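Local coordinates for CG8862 (Drosophila melanogaster, PDB 3ISM), which probably cleaves DNA and RNA without sequence specificity, as a magnesium-dependent mitochondrial endonuclease of the His-Me finger class, at residues S35-V40 against C115-Y120; H51-H56 against H101-G106; V154-G159 against F190-V195; V62-A67 against N107-Q112; N47-W52 against M124-G129. All coordinates share one frame; numbering follows the deposited sequence.

Contact 1: residues S35-V40 against C115-Y120; sequences SHSDYV and CDETFY
With CG anti to its carbonyl carbon (chi1 -71°) and the chain extended beyond, E117 reaches the loop between strands 33-35 and 40-44, where S37 keeps OG beside its own backbone N (chi1 -52°). The carboxylate thus meets two donors of one residue. S37 OG gives a hydrogen bond to the syn lone pair of E117 OE2 at 2.7 Å, and S37 N donates to E117 OE1 from above the carboxylate plane at 2.8 Å. A water, 2.7 Å from E117 OE1, adds a second donor there. Y39 holds its ring in the crowded position between N and carbonyl carbon (chi1 70°), which lets Y39 OH donate a hydrogen bond to E117 O at 2.6 Å. The H36 ring slides past the E117 side chain and brings CE1 to 3.6 Å from Y120 CD2, the two rings barely overlapping. D38 turns instead to R18 and H108. This buried joint ties the edge hairpin of the main sheet to the long connection between the two strands of the His-Me finger.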
# COMPACT_ATOMS: atom_id res chain seq x y z
N SER B 35 1.73 19.83 -8.93
CA SER B 35 1.02 20.42 -10.06
C SER B 35 1.95 20.59 -11.25
O SER B 35 3.06 21.07 -11.11
CB SER B 35 0.46 21.79 -9.66
OG SER B 35 -0.29 21.72 -8.46
N HIS B 36 1.47 20.20 -12.42
CA HIS B 36 2.15 20.54 -13.66
C HIS B 36 1.29 21.60 -14.34
O HIS B 36 0.30 22.08 -13.77
CB HIS B 36 2.40 19.29 -14.52
CG HIS B 36 3.37 18.34 -13.89
ND1 HIS B 36 4.74 18.45 -14.06
CD2 HIS B 36 3.18 17.31 -13.04
CE1 HIS B 36 5.34 17.50 -13.37
NE2 HIS B 36 4.42 16.80 -12.73
N SER B 37 1.68 21.99 -15.54
CA SER B 37 0.98 23.01 -16.29
C SER B 37 -0.46 22.66 -16.68
O SER B 37 -1.28 23.56 -16.84
CB SER B 37 1.76 23.37 -17.55
OG SER B 37 3.11 23.69 -17.23
N ASP B 38 -0.76 21.37 -16.84
CA ASP B 38 -2.09 20.98 -17.33
C ASP B 38 -2.60 19.67 -16.73
O ASP B 38 -3.60 19.12 -17.20
CB ASP B 38 -2.12 20.92 -18.87
CG ASP B 38 -3.54 21.04 -19.44
OD1 ASP B 38 -4.32 21.89 -18.95
OD2 ASP B 38 -3.88 20.31 -20.40
N TYR B 39 -1.94 19.18 -15.69
CA TYR B 39 -2.48 18.09 -14.87
C TYR B 39 -1.99 18.18 -13.44
O TYR B 39 -1.06 18.94 -13.14
CB TYR B 39 -2.21 16.71 -15.49
CG TYR B 39 -0.78 16.20 -15.48
CD1 TYR B 39 -0.39 15.20 -14.59
CD2 TYR B 39 0.16 16.67 -16.39
CE1 TYR B 39 0.90 14.71 -14.60
CE2 TYR B 39 1.46 16.17 -16.40
CZ TYR B 39 1.82 15.20 -15.51
OH TYR B 39 3.11 14.69 -15.50
N VAL B 40 -2.63 17.42 -12.55
CA VAL B 40 -2.26 17.38 -11.14
C VAL B 40 -1.89 15.94 -10.78
O VAL B 40 -2.51 15.00 -11.27
CB VAL B 40 -3.40 17.93 -10.22
CG1 VAL B 40 -2.99 17.90 -8.76
CG2 VAL B 40 -3.76 19.36 -10.62
N CYS B 115 2.61 18.68 -22.94
CA CYS B 115 2.82 17.31 -23.38
C CYS B 115 4.14 16.76 -22.82
O CYS B 115 4.17 15.64 -22.29
CB CYS B 115 2.84 17.28 -24.92
SG CYS B 115 2.90 15.62 -25.64
N ASP B 116 5.21 17.56 -22.92
CA ASP B 116 6.53 17.21 -22.36
C ASP B 116 6.42 16.76 -20.92
O ASP B 116 7.04 15.77 -20.51
CB ASP B 116 7.48 18.42 -22.42
CG ASP B 116 8.07 18.64 -23.79
OD1 ASP B 116 8.13 17.68 -24.58
OD2 ASP B 116 8.50 19.78 -24.09
N GLU B 117 5.65 17.50 -20.13
CA GLU B 117 5.50 17.21 -18.71
C GLU B 117 4.82 15.86 -18.39
O GLU B 117 4.95 15.36 -17.27
CB GLU B 117 4.77 18.37 -18.01
CG GLU B 117 5.57 19.67 -17.86
CD GLU B 117 4.67 20.87 -17.57
OE1 GLU B 117 3.48 20.66 -17.26
OE2 GLU B 117 5.13 22.03 -17.68
N THR B 118 4.10 15.27 -19.34
CA THR B 118 3.53 13.94 -19.11
C THR B 118 4.60 12.84 -19.21
O THR B 118 4.35 11.70 -18.84
CB THR B 118 2.37 13.60 -20.08
OG1 THR B 118 2.87 13.46 -21.42
CG2 THR B 118 1.31 14.70 -20.05
N PHE B 119 5.78 13.19 -19.69
CA PHE B 119 6.85 12.19 -19.82
C PHE B 119 7.79 12.04 -18.60
O PHE B 119 8.75 11.26 -18.65
CB PHE B 119 7.63 12.39 -21.12
CG PHE B 119 6.88 11.90 -22.34
CD1 PHE B 119 7.21 10.68 -22.92
CD2 PHE B 119 5.85 12.65 -22.90
CE1 PHE B 119 6.52 10.22 -24.04
CE2 PHE B 119 5.16 12.20 -24.03
CZ PHE B 119 5.50 10.98 -24.61
N TYR B 120 7.51 12.77 -17.52
CA TYR B 120 8.24 12.53 -16.27
C TYR B 120 7.89 11.14 -15.79
O TYR B 120 6.71 10.75 -15.79
CB TYR B 120 7.89 13.55 -15.19
CG TYR B 120 8.52 14.89 -15.40
CD1 TYR B 120 9.89 15.06 -15.31
CD2 TYR B 120 7.73 16.01 -15.69
CE1 TYR B 120 10.49 16.31 -15.51
CE2 TYR B 120 8.31 17.26 -15.88
CZ TYR B 120 9.68 17.40 -15.79
OH TYR B 120 10.26 18.64 -15.98
O HOH W 1 1.28 19.46 -18.21

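Contact 2: residues H51-H56 against H101-G106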
# COMPACT_ATOMS: atom_id res chain seq x y z
N HIS B 51 -0.22 7.91 -6.84
CA HIS B 51 -1.49 7.47 -6.27
C HIS B 51 -2.59 7.75 -7.30
O HIS B 51 -3.44 6.92 -7.52
CB HIS B 51 -1.84 8.26 -5.01
CG HIS B 51 -0.99 7.94 -3.82
ND1 HIS B 51 -1.03 6.72 -3.18
CD2 HIS B 51 -0.13 8.72 -3.10
CE1 HIS B 51 -0.22 6.75 -2.13
NE2 HIS B 51 0.35 7.95 -2.07
N TRP B 52 -2.57 8.95 -7.89
CA TRP B 52 -3.58 9.38 -8.86
C TRP B 52 -3.06 10.56 -9.67
O TRP B 52 -2.11 11.25 -9.26
CB TRP B 52 -4.92 9.76 -8.18
CG TRP B 52 -4.84 10.78 -7.05
CD1 TRP B 52 -4.78 10.51 -5.72
CD2 TRP B 52 -4.84 12.21 -7.17
NE1 TRP B 52 -4.72 11.68 -4.99
CE2 TRP B 52 -4.76 12.74 -5.86
CE3 TRP B 52 -4.89 13.10 -8.24
CZ2 TRP B 52 -4.72 14.12 -5.60
CZ3 TRP B 52 -4.85 14.48 -7.98
CH2 TRP B 52 -4.75 14.97 -6.68
N VAL B 53 -3.66 10.76 -10.85
CA VAL B 53 -3.51 12.03 -11.54
C VAL B 53 -4.92 12.58 -11.83
O VAL B 53 -5.90 11.81 -11.84
CB VAL B 53 -2.71 11.91 -12.86
CG1 VAL B 53 -1.31 11.41 -12.61
CG2 VAL B 53 -3.44 11.01 -13.86
N PHE B 54 -5.01 13.89 -12.05
CA PHE B 54 -6.28 14.52 -12.33
C PHE B 54 -6.16 15.43 -13.56
O PHE B 54 -5.17 16.15 -13.73
CB PHE B 54 -6.80 15.31 -11.12
CG PHE B 54 -8.27 15.12 -10.89
CD1 PHE B 54 -8.73 14.25 -9.90
CD2 PHE B 54 -9.20 15.76 -11.71
CE1 PHE B 54 -10.10 14.04 -9.72
CE2 PHE B 54 -10.57 15.55 -11.54
CZ PHE B 54 -11.02 14.68 -10.55
N GLU B 55 -7.17 15.39 -14.41
CA GLU B 55 -7.16 16.13 -15.68
C GLU B 55 -8.51 16.76 -15.91
O GLU B 55 -9.54 16.21 -15.51
CB GLU B 55 -6.83 15.20 -16.85
CG GLU B 55 -5.42 14.53 -16.81
CD GLU B 55 -5.29 13.40 -17.85
OE1 GLU B 55 -6.06 12.42 -17.77
OE2 GLU B 55 -4.41 13.49 -18.74
N HIS B 56 -8.50 17.93 -16.54
CA HIS B 56 -9.72 18.56 -16.99
C HIS B 56 -9.55 18.79 -18.49
O HIS B 56 -8.74 19.61 -18.91
CB HIS B 56 -9.98 19.88 -16.24
CG HIS B 56 -10.87 20.83 -16.98
ND1 HIS B 56 -10.54 22.15 -17.19
CD2 HIS B 56 -12.08 20.65 -17.58
CE1 HIS B 56 -11.50 22.75 -17.88
NE2 HIS B 56 -12.44 21.85 -18.14
N HIS B 101 1.86 6.00 -19.20
CA HIS B 101 1.33 7.29 -18.76
C HIS B 101 0.06 7.10 -17.93
O HIS B 101 -0.86 6.38 -18.35
CB HIS B 101 0.91 8.14 -19.96
CG HIS B 101 2.04 8.73 -20.74
ND1 HIS B 101 2.72 8.03 -21.71
CD2 HIS B 101 2.54 9.99 -20.75
CE1 HIS B 101 3.63 8.82 -22.26
NE2 HIS B 101 3.53 10.02 -21.70
N MET B 102 0.00 7.76 -16.77
CA MET B 102 -1.28 7.96 -16.11
C MET B 102 -2.06 9.12 -16.76
O MET B 102 -3.17 8.93 -17.23
CB MET B 102 -1.11 8.13 -14.58
CG MET B 102 -0.50 6.93 -13.86
SD MET B 102 -1.47 5.39 -13.91
CE MET B 102 -0.76 4.59 -15.38
N ALA B 103 -1.48 10.31 -16.78
CA ALA B 103 -1.99 11.41 -17.58
C ALA B 103 -1.40 11.25 -18.98
O ALA B 103 -0.19 11.45 -19.17
CB ALA B 103 -1.57 12.77 -16.99
N ALA B 104 -2.24 10.86 -19.94
CA ALA B 104 -1.80 10.56 -21.31
C ALA B 104 -1.30 11.80 -22.05
O ALA B 104 -1.84 12.90 -21.89
CB ALA B 104 -2.92 9.88 -22.11
N ALA B 105 -0.27 11.60 -22.87
CA ALA B 105 0.34 12.69 -23.62
C ALA B 105 -0.66 13.37 -24.57
O ALA B 105 -0.58 14.59 -24.81
CB ALA B 105 1.54 12.17 -24.37
N GLY B 106 -1.60 12.58 -25.08
CA GLY B 106 -2.63 13.05 -26.01
C GLY B 106 -3.74 13.88 -25.39
O GLY B 106 -4.58 14.45 -26.10
O HOH W 2 -5.08 10.24 -18.87
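V53 and M102 cross at about a right angle, so the isopropyl fork of the valine straddles the start of the methionine side chain: V53 CG1 and V53 CG2 each lie 3.8 Å from M102 CB. CG2 also presses on the backbone, 3.6 Å from A103 N, while M102 bends at chi2 and chi3 and carries its sulfur off toward strand 124-127. Two residues along the strand, E55 points the same way with its chain extended beyond CG, and its OE2 lies 3.4 Å from A103 CB. No direct hydrogen bond crosses between the segments. A water does the joining, donating to E55 OE1 at 2.6 Å and to M102 O at 2.8 Å, and accepting from A104 N at 3.1 Å. OE2 is gripped by H108 NE2 and N107 ND2, so this buried carboxylate has donors on both oxygens. An alanine in place of E55 would lose these bonds and would probably loosen the loop over the strand. W52 and F54 point to the other side of the sheet. The loop follows on H101, the predicted proton acceptor at the end of the first strand of the His-Me finger, and lies on the central sheet.

Contact 3: residues V154-G159 against F190-V195; sequences VYVCTG and FYKVIV
The tight end of this strand pair is at G159, on which the Y191 ring lies. Y191 CG sits in the crowded position between N and carbonyl carbon (chi1 59°), folding the ring back across the neighbouring strand: G159 CA makes a CH-pi contact 3.9 Å from the ring centroid, and G159 N is 3.3 Å from Y191 CE1. A beta carbon at G159 would come too close to Y191 OH, consistent with a glycine here. C157 SG makes a sulfur-aromatic contact at the edge of the same ring, 4.1 Å from Y191 CE1. Here the backbone ladder gives a little, the G159 N to Y191 O bond stretching to 3.2 Å with its donor above the carbonyl plane. At the other end the ladder is regular, Y155 N to V195 O being 2.9 Å and almost straight at 178°, but the side chains of V193 and V195 stand further from the opposite strand. No side of the contact is solvent-facing; all twelve residues are buried. On the face bearing T158 and K192, the lysine bends only at chi4 and gives NZ to T158 OG1 at 2.8 Å. V156 CG2 and I194 CG1 continue that face side by side, 3.8 Å apart. It packs on helix 136-146, which carries the magnesium-binding E141: the finger helix laid on the central antiparallel sheet of the non-specific endonuclease fold.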
# COMPACT_ATOMS: atom_id res chain seq x y z
N VAL B 154 -14.69 17.67 -19.54
CA VAL B 154 -14.57 16.29 -19.05
C VAL B 154 -13.49 16.24 -17.96
O VAL B 154 -12.34 16.59 -18.22
CB VAL B 154 -14.21 15.32 -20.20
CG1 VAL B 154 -13.87 13.93 -19.67
CG2 VAL B 154 -15.35 15.25 -21.23
N TYR B 155 -13.87 15.83 -16.75
CA TYR B 155 -12.91 15.74 -15.66
C TYR B 155 -12.61 14.28 -15.39
O TYR B 155 -13.52 13.45 -15.35
CB TYR B 155 -13.43 16.42 -14.39
CG TYR B 155 -13.68 17.90 -14.53
CD1 TYR B 155 -12.77 18.83 -14.03
CD2 TYR B 155 -14.83 18.38 -15.15
CE1 TYR B 155 -13.00 20.20 -14.16
CE2 TYR B 155 -15.07 19.74 -15.28
CZ TYR B 155 -14.15 20.64 -14.78
OH TYR B 155 -14.41 21.98 -14.92
N VAL B 156 -11.33 13.96 -15.24
CA VAL B 156 -10.94 12.56 -15.12
C VAL B 156 -9.79 12.33 -14.13
O VAL B 156 -8.78 13.04 -14.14
CB VAL B 156 -10.66 11.90 -16.53
CG1 VAL B 156 -9.69 12.75 -17.36
CG2 VAL B 156 -10.15 10.46 -16.39
N CYS B 157 -10.01 11.35 -13.26
CA CYS B 157 -9.01 10.86 -12.34
C CYS B 157 -8.60 9.45 -12.73
O CYS B 157 -9.44 8.56 -12.92
CB CYS B 157 -9.56 10.84 -10.92
SG CYS B 157 -8.32 10.38 -9.67
N THR B 158 -7.29 9.25 -12.86
CA THR B 158 -6.70 8.00 -13.33
C THR B 158 -5.71 7.55 -12.27
O THR B 158 -4.99 8.38 -11.73
CB THR B 158 -5.92 8.25 -14.66
OG1 THR B 158 -6.81 8.78 -15.66
CG2 THR B 158 -5.28 6.96 -15.16
N GLY B 159 -5.66 6.25 -11.96
CA GLY B 159 -4.71 5.76 -10.95
C GLY B 159 -4.61 4.24 -10.87
O GLY B 159 -5.39 3.53 -11.49
N PHE B 190 -5.88 -0.70 -13.12
CA PHE B 190 -5.95 0.75 -13.16
C PHE B 190 -7.40 1.20 -13.30
O PHE B 190 -8.22 0.46 -13.79
CB PHE B 190 -5.12 1.30 -14.33
CG PHE B 190 -3.65 1.03 -14.22
CD1 PHE B 190 -2.81 1.91 -13.55
CD2 PHE B 190 -3.09 -0.11 -14.81
CE1 PHE B 190 -1.44 1.65 -13.44
CE2 PHE B 190 -1.72 -0.37 -14.72
CZ PHE B 190 -0.90 0.51 -14.02
N TYR B 191 -7.73 2.41 -12.86
CA TYR B 191 -9.09 2.92 -13.01
C TYR B 191 -9.07 4.27 -13.71
O TYR B 191 -8.05 4.95 -13.72
CB TYR B 191 -9.78 3.12 -11.64
CG TYR B 191 -9.05 4.08 -10.73
CD1 TYR B 191 -9.15 5.47 -10.90
CD2 TYR B 191 -8.23 3.60 -9.72
CE1 TYR B 191 -8.44 6.34 -10.10
CE2 TYR B 191 -7.53 4.46 -8.90
CZ TYR B 191 -7.63 5.81 -9.10
OH TYR B 191 -6.93 6.63 -8.28
N LYS B 192 -10.22 4.64 -14.26
CA LYS B 192 -10.52 6.02 -14.62
C LYS B 192 -11.90 6.33 -14.09
O LYS B 192 -12.84 5.58 -14.34
CB LYS B 192 -10.49 6.24 -16.14
CG LYS B 192 -9.07 6.33 -16.72
CD LYS B 192 -9.13 6.73 -18.19
CE LYS B 192 -7.74 6.73 -18.85
NZ LYS B 192 -6.87 7.81 -18.33
N VAL B 193 -12.01 7.42 -13.36
CA VAL B 193 -13.30 7.88 -12.87
C VAL B 193 -13.52 9.26 -13.47
O VAL B 193 -12.68 10.14 -13.32
CB VAL B 193 -13.39 7.87 -11.31
CG1 VAL B 193 -14.77 8.39 -10.85
CG2 VAL B 193 -13.16 6.46 -10.77
N ILE B 194 -14.65 9.43 -14.15
CA ILE B 194 -14.87 10.51 -15.12
C ILE B 194 -16.20 11.24 -14.88
O ILE B 194 -17.23 10.59 -14.66
CB ILE B 194 -14.91 9.91 -16.56
CG1 ILE B 194 -13.68 9.03 -16.85
CG2 ILE B 194 -15.09 10.99 -17.61
CD1 ILE B 194 -14.00 7.80 -17.70
N VAL B 195 -16.20 12.57 -14.93
CA VAL B 195 -17.45 13.32 -14.88
C VAL B 195 -17.50 14.27 -16.07
O VAL B 195 -16.59 15.08 -16.25
CB VAL B 195 -17.61 14.11 -13.54
CG1 VAL B 195 -18.67 15.22 -13.64
CG2 VAL B 195 -17.93 13.16 -12.40

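Contact 4: residues V62-A67 against N107-Q112; sequences VAKNDA and NHRLHQ
Neither backbone is regular here. The two segments start close, with V62 CA 4.9 Å from N107 CA, and finish further apart, A67 CA being 6.8 Å from Q112 CA. R109 bridges them. Its chain is extended from CG to NE, passing A63 O, which is 3.4 Å from CD, and gives NH1 to V62 O at 2.8 Å. That oxygen lies in the guanidinium plane, although the donor stands above the carbonyl plane. K64 runs alongside in the same direction, its CG centred over one guanidinium face. N65, with CG anti to the backbone N (chi1 -176°), donates ND2 to R109 O at 2.9 Å, nearly along the C=O axis, while OD1 accepts from A67 N in an Asx turn. An alanine in place of R109 would lose the V62 bond and the face under K64, and would probably let the 62-65 loop drift. At this surface V62 rests on L57 of strand 49-57, L110 touches helix 59-62, and H111 is the N-cap of helix 112-116.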
# COMPACT_ATOMS: atom_id res chain seq x y z
N VAL B 62 -7.53 18.57 -26.27
CA VAL B 62 -7.25 17.21 -26.74
C VAL B 62 -7.17 17.20 -28.27
O VAL B 62 -6.92 16.16 -28.88
CB VAL B 62 -8.33 16.21 -26.28
CG1 VAL B 62 -8.50 16.23 -24.75
CG2 VAL B 62 -9.68 16.47 -27.03
N ALA B 63 -7.37 18.37 -28.87
CA ALA B 63 -7.33 18.50 -30.32
C ALA B 63 -5.89 18.40 -30.84
O ALA B 63 -4.97 18.96 -30.23
CB ALA B 63 -7.96 19.83 -30.77
N LYS B 64 -5.72 17.70 -31.96
CA LYS B 64 -4.41 17.59 -32.59
C LYS B 64 -3.89 18.96 -32.99
O LYS B 64 -4.56 19.73 -33.66
CB LYS B 64 -4.43 16.63 -33.79
CG LYS B 64 -4.32 15.16 -33.37
CD LYS B 64 -4.09 14.26 -34.57
CE LYS B 64 -4.28 12.79 -34.21
NZ LYS B 64 -4.20 11.94 -35.43
N ASN B 65 -2.68 19.25 -32.52
CA ASN B 65 -2.05 20.54 -32.67
C ASN B 65 -0.73 20.36 -33.41
O ASN B 65 0.14 19.62 -32.95
CB ASN B 65 -1.83 21.15 -31.28
CG ASN B 65 -1.26 22.56 -31.32
OD1 ASN B 65 -1.16 23.18 -32.37
ND2 ASN B 65 -0.89 23.07 -30.15
N ASP B 66 -0.60 21.03 -34.56
CA ASP B 66 0.63 21.00 -35.36
C ASP B 66 1.83 21.50 -34.54
O ASP B 66 2.98 21.15 -34.82
CB ASP B 66 0.47 21.86 -36.62
CG ASP B 66 -0.63 21.36 -37.55
OD1 ASP B 66 -1.38 20.43 -37.19
OD2 ASP B 66 -0.75 21.91 -38.67
N ALA B 67 1.54 22.32 -33.53
CA ALA B 67 2.58 22.89 -32.67
C ALA B 67 3.02 21.94 -31.56
O ALA B 67 3.89 22.29 -30.75
CB ALA B 67 2.12 24.24 -32.10
N ASN B 107 -3.79 13.94 -24.07
CA ASN B 107 -4.78 14.74 -23.37
C ASN B 107 -4.29 16.18 -23.19
O ASN B 107 -4.99 17.02 -22.59
CB ASN B 107 -5.04 14.13 -21.99
CG ASN B 107 -5.61 12.73 -22.05
OD1 ASN B 107 -6.16 12.32 -23.06
ND2 ASN B 107 -5.49 12.00 -20.95
N HIS B 108 -3.08 16.46 -23.65
CA HIS B 108 -2.40 17.73 -23.32
C HIS B 108 -1.68 18.33 -24.50
O HIS B 108 -0.46 18.28 -24.60
CB HIS B 108 -1.48 17.54 -22.11
CG HIS B 108 -2.17 16.89 -20.96
ND1 HIS B 108 -3.06 17.57 -20.16
CD2 HIS B 108 -2.18 15.60 -20.54
CE1 HIS B 108 -3.57 16.73 -19.28
NE2 HIS B 108 -3.06 15.53 -19.49
N ARG B 109 -2.47 18.94 -25.38
CA ARG B 109 -1.95 19.40 -26.66
C ARG B 109 -2.07 20.90 -26.89
O ARG B 109 -1.90 21.37 -28.01
CB ARG B 109 -2.65 18.65 -27.79
CG ARG B 109 -2.24 17.19 -27.91
CD ARG B 109 -3.23 16.49 -28.78
NE ARG B 109 -2.75 15.22 -29.29
CZ ARG B 109 -3.56 14.20 -29.61
NH1 ARG B 109 -4.87 14.32 -29.46
NH2 ARG B 109 -3.04 13.06 -30.07
N LEU B 110 -2.36 21.65 -25.83
CA LEU B 110 -2.38 23.10 -25.92
C LEU B 110 -0.99 23.67 -26.23
O LEU B 110 -0.86 24.66 -26.94
CB LEU B 110 -2.93 23.72 -24.63
CG LEU B 110 -4.42 23.49 -24.36
CD1 LEU B 110 -4.78 24.00 -22.97
CD2 LEU B 110 -5.28 24.16 -25.45
N HIS B 111 0.04 23.02 -25.68
CA HIS B 111 1.41 23.48 -25.87
C HIS B 111 2.39 22.32 -25.72
O HIS B 111 2.11 21.36 -24.99
CB HIS B 111 1.75 24.57 -24.84
CG HIS B 111 2.96 25.38 -25.21
ND1 HIS B 111 4.24 25.04 -24.80
CD2 HIS B 111 3.10 26.51 -25.95
CE1 HIS B 111 5.10 25.92 -25.26
NE2 HIS B 111 4.43 26.82 -25.97
N GLN B 112 3.53 22.42 -26.40
CA GLN B 112 4.60 21.43 -26.33
C GLN B 112 4.95 21.02 -24.90
O GLN B 112 4.99 19.83 -24.59
CB GLN B 112 5.86 21.96 -27.04
CG GLN B 112 7.01 20.96 -27.10
CD GLN B 112 6.64 19.73 -27.89
OE1 GLN B 112 6.11 19.83 -28.98
NE2 GLN B 112 6.93 18.56 -27.34

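Contact 5: residues N47-W52 against M124-G129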
# COMPACT_ATOMS: atom_id res chain seq x y z
N ASN B 47 5.61 3.31 -3.59
CA ASN B 47 5.42 2.44 -4.75
C ASN B 47 6.13 2.94 -5.99
O ASN B 47 6.28 2.21 -6.97
CB ASN B 47 3.93 2.22 -4.99
CG ASN B 47 3.34 1.19 -4.00
OD1 ASN B 47 4.00 0.21 -3.66
ND2 ASN B 47 2.10 1.40 -3.56
N ARG B 48 6.61 4.18 -5.92
CA ARG B 48 7.36 4.83 -7.01
C ARG B 48 6.51 5.03 -8.28
O ARG B 48 7.05 4.98 -9.40
CB ARG B 48 8.69 4.10 -7.30
CG ARG B 48 9.84 4.36 -6.30
CD ARG B 48 9.60 3.71 -4.97
NE ARG B 48 10.78 3.08 -4.37
CZ ARG B 48 11.06 3.10 -3.07
NH1 ARG B 48 10.28 3.77 -2.23
NH2 ARG B 48 12.14 2.48 -2.60
N VAL B 49 5.20 5.26 -8.08
CA VAL B 49 4.22 5.55 -9.14
C VAL B 49 3.20 6.55 -8.56
O VAL B 49 3.23 6.83 -7.38
CB VAL B 49 3.45 4.26 -9.61
CG1 VAL B 49 4.42 3.20 -10.11
CG2 VAL B 49 2.59 3.68 -8.50
N PRO B 50 2.31 7.13 -9.41
CA PRO B 50 1.29 7.98 -8.78
C PRO B 50 0.32 7.22 -7.85
O PRO B 50 0.08 6.04 -8.04
CB PRO B 50 0.50 8.52 -9.99
CG PRO B 50 1.41 8.39 -11.15
CD PRO B 50 2.20 7.13 -10.88
N HIS B 51 -0.22 7.91 -6.84
CA HIS B 51 -1.49 7.47 -6.27
C HIS B 51 -2.59 7.75 -7.30
O HIS B 51 -3.44 6.92 -7.52
CB HIS B 51 -1.84 8.26 -5.01
CG HIS B 51 -0.99 7.94 -3.82
ND1 HIS B 51 -1.03 6.72 -3.18
CD2 HIS B 51 -0.13 8.72 -3.10
CE1 HIS B 51 -0.22 6.75 -2.13
NE2 HIS B 51 0.35 7.95 -2.07
N TRP B 52 -2.57 8.95 -7.89
CA TRP B 52 -3.58 9.38 -8.86
C TRP B 52 -3.06 10.56 -9.67
O TRP B 52 -2.11 11.25 -9.26
CB TRP B 52 -4.92 9.76 -8.18
CG TRP B 52 -4.84 10.78 -7.05
CD1 TRP B 52 -4.78 10.51 -5.72
CD2 TRP B 52 -4.84 12.21 -7.17
NE1 TRP B 52 -4.72 11.68 -4.99
CE2 TRP B 52 -4.76 12.74 -5.86
CE3 TRP B 52 -4.89 13.10 -8.24
CZ2 TRP B 52 -4.72 14.12 -5.60
CZ3 TRP B 52 -4.85 14.48 -7.98
CH2 TRP B 52 -4.75 14.97 -6.68
N MET B 124 4.44 7.84 -14.51
CA MET B 124 4.44 6.50 -15.09
C MET B 124 4.16 5.41 -14.09
O MET B 124 4.52 5.52 -12.92
CB MET B 124 5.78 6.19 -15.77
CG MET B 124 6.20 7.20 -16.82
SD MET B 124 5.08 7.16 -18.22
CE MET B 124 5.26 8.84 -18.77
N ALA B 125 3.53 4.34 -14.57
CA ALA B 125 3.46 3.07 -13.85
C ALA B 125 3.68 1.92 -14.82
O ALA B 125 3.35 2.05 -16.01
CB ALA B 125 2.12 2.90 -13.11
N PRO B 126 4.27 0.82 -14.33
CA PRO B 126 4.49 -0.34 -15.19
C PRO B 126 3.17 -0.89 -15.69
O PRO B 126 2.29 -1.24 -14.90
CB PRO B 126 5.20 -1.35 -14.26
CG PRO B 126 5.87 -0.48 -13.25
CD PRO B 126 4.86 0.63 -13.00
N GLN B 127 3.04 -0.92 -17.01
CA GLN B 127 1.87 -1.49 -17.66
C GLN B 127 2.32 -2.51 -18.69
O GLN B 127 3.34 -2.30 -19.37
CB GLN B 127 1.06 -0.40 -18.34
CG GLN B 127 0.52 0.66 -17.38
CD GLN B 127 -0.42 1.62 -18.07
OE1 GLN B 127 -0.15 2.08 -19.17
NE2 GLN B 127 -1.54 1.92 -17.41
N VAL B 128 1.58 -3.61 -18.79
CA VAL B 128 1.67 -4.52 -19.94
C VAL B 128 1.55 -3.71 -21.23
O VAL B 128 0.70 -2.82 -21.34
CB VAL B 128 0.55 -5.60 -19.86
CG1 VAL B 128 0.48 -6.45 -21.12
CG2 VAL B 128 0.77 -6.48 -18.62
N GLY B 129 2.42 -3.99 -22.19
CA GLY B 129 2.49 -3.24 -23.42
C GLY B 129 1.43 -3.62 -24.44
O GLY B 129 0.35 -3.05 -24.46
O HOH W 3 7.17 5.07 -12.09
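V49 points its CB toward strand 124-127, where that atom lies 3.7 Å from M124 O and 4.0 Å from A125 CB. One step out, V49 CG1 is anti to the carbonyl carbon and makes the closer contacts: it is 3.6 Å from M124 O, 3.8 Å from A125 CB, and 3.9 Å from P126 CD. V184 and Y162 also pack against this side chain. The strand it meets is the second of the two-stranded His-Me finger sheet, paired through A125 with G100; M124 starts away from V49, and its methyl end comes to rest against H101, the predicted proton acceptor. P50 adds its CD at 3.5 Å from M124 O. No hydrogen bond links the two segments directly, but a water sits between two carbonyls, 2.7 Å from R48 O and 2.8 Å from M124 O. On the V49 side the chain is irregular: R48, with positive phi (64°), and V49 both face D44 in a G1 bulge, and a classic bulge follows where H51 and W52 both face S42. The R48 side chain leads away from strand 124-127, bonding R45 O through NH1 and R233 O of the second subunit through NH2.

In the fold
Contacts 2, 3 and 5 meet on the main sheet, where strand 49-57 pairs with strand 153-161: E55 N lies 2.9 Å from V156 O, and V53 N the same distance from T158 O. Contacts 2 and 5 share H51 and W52, and M102 CG touches P50 CG at 3.6 Å. Contact 4 reaches inward through H108, whose NE2 is 2.6 Å from E55 OE2 of contact 2 and whose ND1 is 2.9 Å from D38 OD2 of contact 1. All five bring side chains near the nuclease centre: between nearest side-chain atoms, T118 and M124 are about 4 Å from H101, K192 and N107 about 4 and 5 Å from E141, and A104 about 6 Å from the bound magnesium.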